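Local coordinates for oxidoreductase, Gfo/Idh/MocA family (Vibrio cholerae, PDB 1XEA), which probably binds a nicotinamide dinucleotide in its Rossmann domain and uses it in oxidation-reduction of a substrate that is not known, at residues F121-P127 with S265-M271; L144-W149 with S174-S178; L188-M192 with Q305-V310. One frame throughout, in Å; residues are numbered along the deposited sequence.

Contact 1 (F121-P127 with S265-M271); sequences FNRRHIP and SKGFDAM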
loop_
_atom_site.group_PDB
_atom_site.type_symbol
_atom_site.label_atom_id
_atom_site.label_comp_id
_atom_site.label_asym_id
_atom_site.label_seq_id
_atom_site.Cartn_x
_atom_site.Cartn_y
_atom_site.Cartn_z
ATOM N N PHE A 121 22.574 3.816 -20.429
ATOM C CA PHE A 121 21.271 3.231 -20.144
ATOM C C PHE A 121 21.229 2.894 -18.658
ATOM O O PHE A 121 21.434 1.741 -18.271
ATOM C CB PHE A 121 21.090 1.953 -20.948
ATOM C CG PHE A 121 20.792 2.173 -22.402
ATOM C CD1 PHE A 121 21.670 1.707 -23.382
ATOM C CD2 PHE A 121 19.583 2.749 -22.797
ATOM C CE1 PHE A 121 21.345 1.801 -24.733
ATOM C CE2 PHE A 121 19.241 2.851 -24.144
ATOM C CZ PHE A 121 20.123 2.373 -25.114
ATOM N N ASN A 122 20.945 3.897 -17.833
ATOM C CA ASN A 122 20.915 3.703 -16.391
ATOM C C ASN A 122 19.972 2.592 -15.908
ATOM O O ASN A 122 20.265 1.918 -14.923
ATOM C CB ASN A 122 20.595 5.027 -15.684
ATOM C CG ASN A 122 19.152 5.445 -15.838
ATOM O OD1 ASN A 122 18.483 5.729 -14.848
ATOM N ND2 ASN A 122 18.662 5.498 -17.071
ATOM N N ARG A 123 18.861 2.381 -16.608
ATOM C CA ARG A 123 17.915 1.351 -16.213
ATOM C C ARG A 123 18.467 -0.069 -16.346
ATOM O O ARG A 123 17.713 -1.034 -16.239
ATOM C CB ARG A 123 16.624 1.486 -17.020
ATOM C CG ARG A 123 15.453 2.021 -16.240
ATOM C CD ARG A 123 14.623 2.978 -17.074
ATOM N NE ARG A 123 15.188 4.324 -17.061
ATOM C CZ ARG A 123 14.603 5.372 -16.490
ATOM N NH1 ARG A 123 13.430 5.244 -15.887
ATOM N NH2 ARG A 123 15.203 6.549 -16.507
ATOM N N ARG A 124 19.766 -0.216 -16.603
ATOM C CA ARG A 124 20.359 -1.558 -16.690
ATOM C C ARG A 124 21.152 -1.808 -15.417
ATOM O O ARG A 124 21.623 -2.917 -15.182
ATOM C CB ARG A 124 21.335 -1.682 -17.859
ATOM C CG ARG A 124 20.721 -1.724 -19.234
ATOM C CD ARG A 124 21.804 -2.017 -20.271
ATOM N NE ARG A 124 21.320 -1.729 -21.617
ATOM C CZ ARG A 124 22.087 -1.663 -22.700
ATOM N NH1 ARG A 124 23.394 -1.871 -22.601
ATOM N NH2 ARG A 124 21.543 -1.374 -23.877
ATOM N N HIS A 125 21.299 -0.755 -14.614
ATOM C CA HIS A 125 22.059 -0.798 -13.369
ATOM C C HIS A 125 21.239 -0.423 -12.145
ATOM O O HIS A 125 21.776 0.114 -11.172
ATOM C CB HIS A 125 23.235 0.161 -13.465
ATOM C CG HIS A 125 24.080 -0.064 -14.671
ATOM N ND1 HIS A 125 25.078 -1.013 -14.708
ATOM C CD2 HIS A 125 24.011 0.465 -15.916
ATOM C CE1 HIS A 125 25.584 -1.063 -15.926
ATOM N NE2 HIS A 125 24.954 -0.178 -16.678
ATOM N N ILE A 126 19.940 -0.674 -12.183
ATOM C CA ILE A 126 19.115 -0.339 -11.037
ATOM C C ILE A 126 19.475 -1.289 -9.903
ATOM O O ILE A 126 19.150 -2.485 -9.951
ATOM C CB ILE A 126 17.633 -0.453 -11.379
ATOM C CG1 ILE A 126 17.339 0.428 -12.588
ATOM C CG2 ILE A 126 16.784 -0.032 -10.186
ATOM C CD1 ILE A 126 17.747 1.874 -12.413
ATOM N N PRO A 127 20.152 -0.767 -8.863
ATOM C CA PRO A 127 20.551 -1.609 -7.726
ATOM C C PRO A 127 19.463 -2.500 -7.136
ATOM O O PRO A 127 19.692 -3.686 -6.927
ATOM C CB PRO A 127 21.126 -0.608 -6.721
ATOM C CG PRO A 127 20.493 0.709 -7.115
ATOM C CD PRO A 127 20.455 0.656 -8.614
ATOM N N SER A 265 20.139 5.103 -6.470
ATOM C CA SER A 265 18.968 4.248 -6.593
ATOM C C SER A 265 18.526 4.227 -8.060
ATOM O O SER A 265 17.992 3.223 -8.538
ATOM C CB SER A 265 17.832 4.752 -5.716
ATOM O OG SER A 265 17.092 5.730 -6.392
ATOM N N LYS A 266 18.760 5.329 -8.775
ATOM C CA LYS A 266 18.400 5.388 -10.184
ATOM C C LYS A 266 19.484 4.768 -11.052
ATOM O O LYS A 266 19.541 4.993 -12.264
ATOM C CB LYS A 266 18.149 6.820 -10.625
ATOM C CG LYS A 266 16.977 7.480 -9.944
ATOM C CD LYS A 266 16.439 8.642 -10.788
ATOM C CE LYS A 266 15.479 9.481 -9.980
ATOM N NZ LYS A 266 14.406 8.669 -9.381
ATOM N N GLY A 267 20.340 3.980 -10.406
ATOM C CA GLY A 267 21.415 3.281 -11.089
ATOM C C GLY A 267 22.542 4.095 -11.700
ATOM O O GLY A 267 23.393 3.542 -12.396
ATOM N N PHE A 268 22.581 5.397 -11.457
ATOM C CA PHE A 268 23.648 6.181 -12.040
ATOM C C PHE A 268 25.017 5.822 -11.501
ATOM O O PHE A 268 25.928 5.565 -12.281
ATOM C CB PHE A 268 23.366 7.673 -11.893
ATOM C CG PHE A 268 22.272 8.169 -12.804
ATOM C CD1 PHE A 268 20.926 7.929 -12.509
ATOM C CD2 PHE A 268 22.583 8.847 -13.973
ATOM C CE1 PHE A 268 19.907 8.366 -13.368
ATOM C CE2 PHE A 268 21.571 9.282 -14.830
ATOM C CZ PHE A 268 20.228 9.038 -14.524
ATOM N N ASP A 269 25.173 5.774 -10.185
ATOM C CA ASP A 269 26.473 5.418 -9.616
ATOM C C ASP A 269 26.948 4.069 -10.151
ATOM O O ASP A 269 28.113 3.914 -10.500
ATOM C CB ASP A 269 26.405 5.356 -8.083
ATOM C CG ASP A 269 26.112 6.713 -7.450
ATOM O OD1 ASP A 269 26.213 6.841 -6.207
ATOM O OD2 ASP A 269 25.768 7.663 -8.189
ATOM N N ALA A 270 26.043 3.095 -10.211
ATOM C CA ALA A 270 26.399 1.764 -10.691
ATOM C C ALA A 270 26.844 1.787 -12.145
ATOM O O ALA A 270 27.767 1.078 -12.533
ATOM C CB ALA A 270 25.223 0.827 -10.520
HETATM N N MSE A 271 26.169 2.598 -12.947
HETATM C CA MSE A 271 26.498 2.708 -14.353
HETATM C C MSE A 271 27.873 3.364 -14.506
HETATM O O MSE A 271 28.746 2.829 -15.185
HETATM C CB MSE A 271 25.436 3.532 -15.076
HETATM C CG MSE A 271 25.677 3.643 -16.566
HETATM SE SE MSE A 271 24.505 4.893 -17.430
HETATM C CE MSE A 271 24.899 6.465 -16.347
#
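S265 meets the proline that closes the other segment: P127 CD lies 3.6 Å from S265 O, while the S265 hydroxyl turns back to the carbonyl of M262. At K266 it is again the backbone that touches. I126 CD1 packs 3.6 Å from K266 O, and it gets there because CG1 of the isoleucine stands beside the backbone N (chi1 -56°); the lysine ammonium group departs to a salt bridge with D258 of a second subunit. The two backbones draw nearest at G267, whose CA is 4.3 Å from I126 CA. Having no side chain, this glycine lets the H125 carbonyl come up to it, with H125 O 3.2 Å from G267 CA. F268 offers one ring face to N122, whose CB sits over the ring centre, 4.2 Å from the centroid and 12° off the normal; the same side chain also touches A17 on helix 12-22. Two residues further on, A270 CB and H125 CB touch at 3.6 Å. M271, a selenomethionine, then covers the imidazole: M271 CA lies over one face of H125, 3.8 Å from the ring centroid, and its side chain crosses the histidine at about a right angle. Extended as far as SE (chi1 -178°), it lays that atom against the backbone, 3.7 Å from N122 N. G267, with positive phi, is the C-prime residue of a Schellman motif that ends helix 262-265 and also the N-cap of helix 268-281, so a helix-to-helix turn packs on the loop that follows strand 117-120 of the Rossmann sheet.

Contact 2 (L144-W149 with S174-S178); sequences LRSLRW and SVNLS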
loop_
_atom_site.group_PDB
_atom_site.type_symbol
_atom_site.label_atom_id
_atom_site.label_comp_id
_atom_site.label_asym_id
_atom_site.label_seq_id
_atom_site.Cartn_x
_atom_site.Cartn_y
_atom_site.Cartn_z
ATOM N N LEU A 144 13.421 -16.073 -16.541
ATOM C CA LEU A 144 12.308 -15.140 -16.709
ATOM C C LEU A 144 11.214 -15.652 -17.635
ATOM O O LEU A 144 11.463 -15.908 -18.810
ATOM C CB LEU A 144 12.814 -13.795 -17.242
ATOM C CG LEU A 144 13.343 -12.791 -16.222
ATOM C CD1 LEU A 144 13.812 -11.524 -16.936
ATOM C CD2 LEU A 144 12.250 -12.462 -15.222
ATOM N N ARG A 145 10.005 -15.804 -17.108
ATOM C CA ARG A 145 8.894 -16.258 -17.933
ATOM C C ARG A 145 8.203 -15.044 -18.538
ATOM O O ARG A 145 7.425 -15.164 -19.481
ATOM C CB ARG A 145 7.897 -17.081 -17.113
ATOM C CG ARG A 145 8.467 -18.387 -16.600
ATOM C CD ARG A 145 8.863 -19.299 -17.749
ATOM N NE ARG A 145 9.782 -20.357 -17.325
ATOM C CZ ARG A 145 11.038 -20.478 -17.753
ATOM N NH1 ARG A 145 11.526 -19.599 -18.625
ATOM N NH2 ARG A 145 11.802 -21.476 -17.312
ATOM N N SER A 146 8.498 -13.874 -17.986
ATOM C CA SER A 146 7.932 -12.626 -18.479
ATOM C C SER A 146 8.559 -11.439 -17.744
ATOM O O SER A 146 9.022 -11.565 -16.608
ATOM C CB SER A 146 6.401 -12.626 -18.314
ATOM O OG SER A 146 5.988 -11.933 -17.147
ATOM N N LEU A 147 8.594 -10.297 -18.414
ATOM C CA LEU A 147 9.143 -9.076 -17.848
ATOM C C LEU A 147 8.429 -7.906 -18.523
ATOM O O LEU A 147 8.492 -7.756 -19.743
ATOM C CB LEU A 147 10.655 -8.987 -18.097
ATOM C CG LEU A 147 11.339 -7.676 -17.675
ATOM C CD1 LEU A 147 11.309 -7.545 -16.166
ATOM C CD2 LEU A 147 12.760 -7.628 -18.194
ATOM N N ARG A 148 7.742 -7.088 -17.731
ATOM C CA ARG A 148 7.006 -5.949 -18.257
ATOM C C ARG A 148 7.514 -4.655 -17.659
ATOM O O ARG A 148 7.511 -4.466 -16.440
ATOM C CB ARG A 148 5.514 -6.094 -17.950
ATOM C CG ARG A 148 4.670 -4.901 -18.366
ATOM C CD ARG A 148 3.190 -5.197 -18.193
ATOM N NE ARG A 148 2.796 -5.301 -16.798
ATOM C CZ ARG A 148 1.799 -6.064 -16.356
ATOM N NH1 ARG A 148 1.089 -6.802 -17.206
ATOM N NH2 ARG A 148 1.513 -6.081 -15.056
ATOM N N TRP A 149 7.942 -3.749 -18.522
ATOM C CA TRP A 149 8.443 -2.473 -18.061
ATOM C C TRP A 149 7.453 -1.380 -18.490
ATOM O O TRP A 149 7.261 -1.148 -19.676
ATOM C CB TRP A 149 9.826 -2.237 -18.672
ATOM C CG TRP A 149 10.669 -1.304 -17.868
ATOM C CD1 TRP A 149 10.425 0.022 -17.628
ATOM C CD2 TRP A 149 11.858 -1.629 -17.154
ATOM N NE1 TRP A 149 11.386 0.537 -16.811
ATOM C CE2 TRP A 149 12.283 -0.453 -16.503
ATOM C CE3 TRP A 149 12.612 -2.801 -16.998
ATOM C CZ2 TRP A 149 13.427 -0.413 -15.705
ATOM C CZ3 TRP A 149 13.747 -2.756 -16.207
ATOM C CH2 TRP A 149 14.142 -1.570 -15.573
ATOM N N SER A 174 15.519 -1.672 -21.658
ATOM C CA SER A 174 15.526 -2.353 -20.369
ATOM C C SER A 174 14.925 -3.746 -20.426
ATOM O O SER A 174 15.245 -4.604 -19.609
ATOM C CB SER A 174 14.773 -1.520 -19.331
ATOM O OG SER A 174 15.385 -0.264 -19.167
ATOM N N VAL A 175 14.065 -3.963 -21.405
ATOM C CA VAL A 175 13.399 -5.234 -21.558
ATOM C C VAL A 175 14.025 -6.077 -22.652
ATOM O O VAL A 175 13.841 -7.288 -22.686
ATOM C CB VAL A 175 11.924 -4.992 -21.886
ATOM C CG1 VAL A 175 11.244 -6.285 -22.201
ATOM C CG2 VAL A 175 11.237 -4.320 -20.704
ATOM N N ASN A 176 14.777 -5.419 -23.535
ATOM C CA ASN A 176 15.429 -6.061 -24.680
ATOM C C ASN A 176 16.575 -7.005 -24.293
ATOM O O ASN A 176 17.730 -6.789 -24.647
ATOM C CB ASN A 176 15.936 -4.978 -25.627
ATOM C CG ASN A 176 16.240 -5.511 -26.998
ATOM O OD1 ASN A 176 16.156 -6.714 -27.238
ATOM N ND2 ASN A 176 16.582 -4.622 -27.917
ATOM N N LEU A 177 16.225 -8.071 -23.584
ATOM C CA LEU A 177 17.191 -9.044 -23.110
ATOM C C LEU A 177 17.486 -10.142 -24.128
ATOM O O LEU A 177 18.272 -11.049 -23.860
ATOM C CB LEU A 177 16.665 -9.667 -21.819
ATOM C CG LEU A 177 16.305 -8.700 -20.686
ATOM C CD1 LEU A 177 15.417 -9.406 -19.691
ATOM C CD2 LEU A 177 17.562 -8.165 -20.018
ATOM N N SER A 178 16.845 -10.071 -25.289
ATOM C CA SER A 178 17.038 -11.078 -26.331
ATOM C C SER A 178 17.674 -10.479 -27.584
ATOM O O SER A 178 17.778 -11.141 -28.621
ATOM C CB SER A 178 15.690 -11.689 -26.708
ATOM O OG SER A 178 14.903 -10.761 -27.442
#
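L177, in the turn just after helix 160-175, pushes one methyl into the dip between two leucines of the other segment, its CD1 lying 3.5 Å from L147 CD2 and 3.8 Å from L144 CD1. Both leucines cross it at about a right angle, so branch ends rather than whole chains interlock. The second protrusion is V175, the last residue of the helix. Its CG2 fits against the root of the indole at W149 CB, while CG1 rests 4.0 Å from L147 O, so the valine's two methyls fit against the strand between L147 and W149. S174 fills the third position: its CB sits over the six-membered ring of W149, 3.5 Å from the centroid and 13° off the normal. With CG roughly anti to the backbone N (chi1 -156°), the indole swings toward the helix, and chi2 turns a face to the serine; W149 NE1 is hydrogen-bonded to E224 on the neighbouring strand 223-230. L136 of helix 134-138 packs on L147, W149 and L177 alike. With S174 OG given to the carbonyl of H170 in its own helix, no hydrogen bond spans the two segments: the end of helix 160-175 is held to strand 146-152 by apolar fit and a CH-pi contact in a buried setting.

Contact 3 (L188-M192 with Q305-V310); sequences LTYHM and QITQQV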
loop_
_atom_site.group_PDB
_atom_site.type_symbol
_atom_site.label_atom_id
_atom_site.label_comp_id
_atom_site.label_asym_id
_atom_site.label_seq_id
_atom_site.Cartn_x
_atom_site.Cartn_y
_atom_site.Cartn_z
ATOM N N LEU A 188 3.265 -4.744 -32.115
ATOM C CA LEU A 188 3.346 -3.318 -31.872
ATOM C C LEU A 188 1.942 -2.729 -31.789
ATOM O O LEU A 188 1.081 -3.037 -32.612
ATOM C CB LEU A 188 4.130 -2.688 -33.011
ATOM C CG LEU A 188 4.757 -1.323 -32.802
ATOM C CD1 LEU A 188 5.558 -0.975 -34.048
ATOM C CD2 LEU A 188 3.702 -0.271 -32.550
ATOM N N THR A 189 1.711 -1.886 -30.792
ATOM C CA THR A 189 0.407 -1.260 -30.611
ATOM C C THR A 189 0.630 0.178 -30.193
ATOM O O THR A 189 1.577 0.468 -29.474
ATOM C CB THR A 189 -0.387 -1.966 -29.505
ATOM O OG1 THR A 189 -0.726 -3.287 -29.931
ATOM C CG2 THR A 189 -1.656 -1.208 -29.187
ATOM N N TYR A 190 -0.231 1.086 -30.629
ATOM C CA TYR A 190 -0.060 2.473 -30.229
ATOM C C TYR A 190 -1.341 3.257 -30.419
ATOM O O TYR A 190 -2.338 2.724 -30.902
ATOM C CB TYR A 190 1.092 3.118 -31.009
ATOM C CG TYR A 190 0.888 3.150 -32.499
ATOM C CD1 TYR A 190 0.083 4.124 -33.084
ATOM C CD2 TYR A 190 1.458 2.178 -33.325
ATOM C CE1 TYR A 190 -0.156 4.134 -34.448
ATOM C CE2 TYR A 190 1.226 2.176 -34.698
ATOM C CZ TYR A 190 0.415 3.157 -35.252
ATOM O OH TYR A 190 0.158 3.166 -36.606
ATOM N N HIS A 191 -1.309 4.517 -30.002
ATOM C CA HIS A 191 -2.453 5.404 -30.124
ATOM C C HIS A 191 -1.948 6.807 -30.373
ATOM O O HIS A 191 -0.960 7.235 -29.784
ATOM C CB HIS A 191 -3.288 5.400 -28.848
ATOM C CG HIS A 191 -4.483 6.309 -28.902
ATOM N ND1 HIS A 191 -5.542 6.100 -29.762
ATOM C CD2 HIS A 191 -4.802 7.406 -28.174
ATOM C CE1 HIS A 191 -6.463 7.024 -29.557
ATOM N NE2 HIS A 191 -6.041 7.827 -28.598
HETATM N N MSE A 192 -2.633 7.520 -31.255
HETATM C CA MSE A 192 -2.263 8.882 -31.587
HETATM C C MSE A 192 -3.341 9.826 -31.064
HETATM O O MSE A 192 -4.504 9.710 -31.436
HETATM C CB MSE A 192 -2.140 9.031 -33.103
HETATM C CG MSE A 192 -1.158 8.084 -33.763
HETATM SE SE MSE A 192 0.712 8.569 -33.502
HETATM C CE MSE A 192 0.628 10.438 -34.033
ATOM N N GLN A 305 7.524 2.012 -38.970
ATOM C CA GLN A 305 6.220 1.399 -39.124
ATOM C C GLN A 305 5.080 2.326 -38.680
ATOM O O GLN A 305 3.999 2.300 -39.268
ATOM C CB GLN A 305 6.156 0.075 -38.365
ATOM C CG GLN A 305 4.902 -0.715 -38.685
ATOM C CD GLN A 305 4.890 -2.091 -38.034
ATOM O OE1 GLN A 305 5.056 -2.216 -36.821
ATOM N NE2 GLN A 305 4.681 -3.133 -38.841
ATOM N N ILE A 306 5.315 3.151 -37.661
ATOM C CA ILE A 306 4.282 4.075 -37.172
ATOM C C ILE A 306 4.100 5.240 -38.148
ATOM O O ILE A 306 3.011 5.446 -38.679
ATOM C CB ILE A 306 4.631 4.653 -35.759
ATOM C CG1 ILE A 306 4.754 3.531 -34.729
ATOM C CG2 ILE A 306 3.537 5.594 -35.292
ATOM C CD1 ILE A 306 5.234 4.002 -33.361
ATOM N N THR A 307 5.168 6.000 -38.376
ATOM C CA THR A 307 5.125 7.134 -39.293
ATOM C C THR A 307 4.431 6.731 -40.590
ATOM O O THR A 307 3.606 7.475 -41.114
ATOM C CB THR A 307 6.542 7.632 -39.620
ATOM O OG1 THR A 307 7.175 8.096 -38.422
ATOM C CG2 THR A 307 6.491 8.761 -40.628
ATOM N N GLN A 308 4.771 5.549 -41.098
ATOM C CA GLN A 308 4.175 5.030 -42.323
ATOM C C GLN A 308 2.687 4.795 -42.125
ATOM O O GLN A 308 1.855 5.451 -42.748
ATOM C CB GLN A 308 4.818 3.702 -42.716
ATOM C CG GLN A 308 4.125 3.028 -43.894
ATOM C CD GLN A 308 3.978 1.521 -43.721
ATOM O OE1 GLN A 308 3.396 1.048 -42.739
ATOM N NE2 GLN A 308 4.492 0.759 -44.687
ATOM N N GLN A 309 2.365 3.846 -41.254
ATOM C CA GLN A 309 0.980 3.493 -40.966
ATOM C C GLN A 309 0.083 4.688 -40.667
ATOM O O GLN A 309 -1.126 4.627 -40.876
ATOM C CB GLN A 309 0.927 2.500 -39.806
ATOM C CG GLN A 309 1.123 1.069 -40.238
ATOM C CD GLN A 309 1.262 0.117 -39.068
ATOM O OE1 GLN A 309 0.650 0.307 -38.010
ATOM N NE2 GLN A 309 2.060 -0.929 -39.259
ATOM N N VAL A 310 0.669 5.777 -40.192
ATOM C CA VAL A 310 -0.127 6.949 -39.887
ATOM C C VAL A 310 -0.372 7.764 -41.141
ATOM O O VAL A 310 -1.511 8.112 -41.447
ATOM C CB VAL A 310 0.560 7.826 -38.833
ATOM C CG1 VAL A 310 -0.159 9.158 -38.713
ATOM C CG2 VAL A 310 0.557 7.106 -37.493
#
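Y190 and I306 form the heart of a helix-on-sheet packing, in which the end of helix 286-311 lies over strand 186-193, the outermost strand of the mixed sheet beyond the Rossmann domain. The short strand and helix segments pass 10.8 Å apart between axes and cross at -55°, and L188, Y190 and M192, every second residue of the strand, face the helix. The dense part gathers around the tyrosine ring. I306 CG2 stands over one face, 4.0 Å from the ring centroid, while I306 CG1 reaches Y190 CE2 at 3.8 Å, so two arms of the isoleucine grip the same aromatic. With CG between the backbone N and the carbonyl carbon (chi1 61°), the ring extends toward the helix, within reach of I306 and Q309, and L188 CD2 of the same strand closes in at its edge. L200 on the adjacent strand 196-206 touches L188, Y190 and I306.

Toward the end of the helix the fit relaxes. M192, a selenomethionine, brings SE only to 4.5 Å from I306 CG2, and M192 CG comes to 4.2 Å from V310 CG2; V310 itself is exposed to solvent. The other margin is polar as well as apolar: extended Q305 runs past L188 in the opposite direction and brings its amide oxygen against the leucine CD1 methyl. Q309, also extended beyond CG, provides the hydrogen bond that spans the segments. Y190 OH donates to Q309 OE1 over 3.2 Å; that oxygen sits at the ring edge, near its plane, while the hydroxyl is tilted 31° from the plane of the glutamine carbonyl.

Overall arrangement
Contacts 1 and 2 adjoin, their centres about 17 Å apart, and R123 is the bridge: its side chain packs on both S174 and W149. Contact 2 is nested in the loop of chain that contact 1 closes. Contact 3 stands further out, its centre about 22 Å from that of contact 2 and about 31 Å from that of contact 1, but it shares with contact 2 the mixed sheet and the neighbourhood of a third subunit. Thus the series runs from the junction with the Rossmann domain to the sheet's outer strand. The bound nickel ion lies about 9 Å from the L144 side chain.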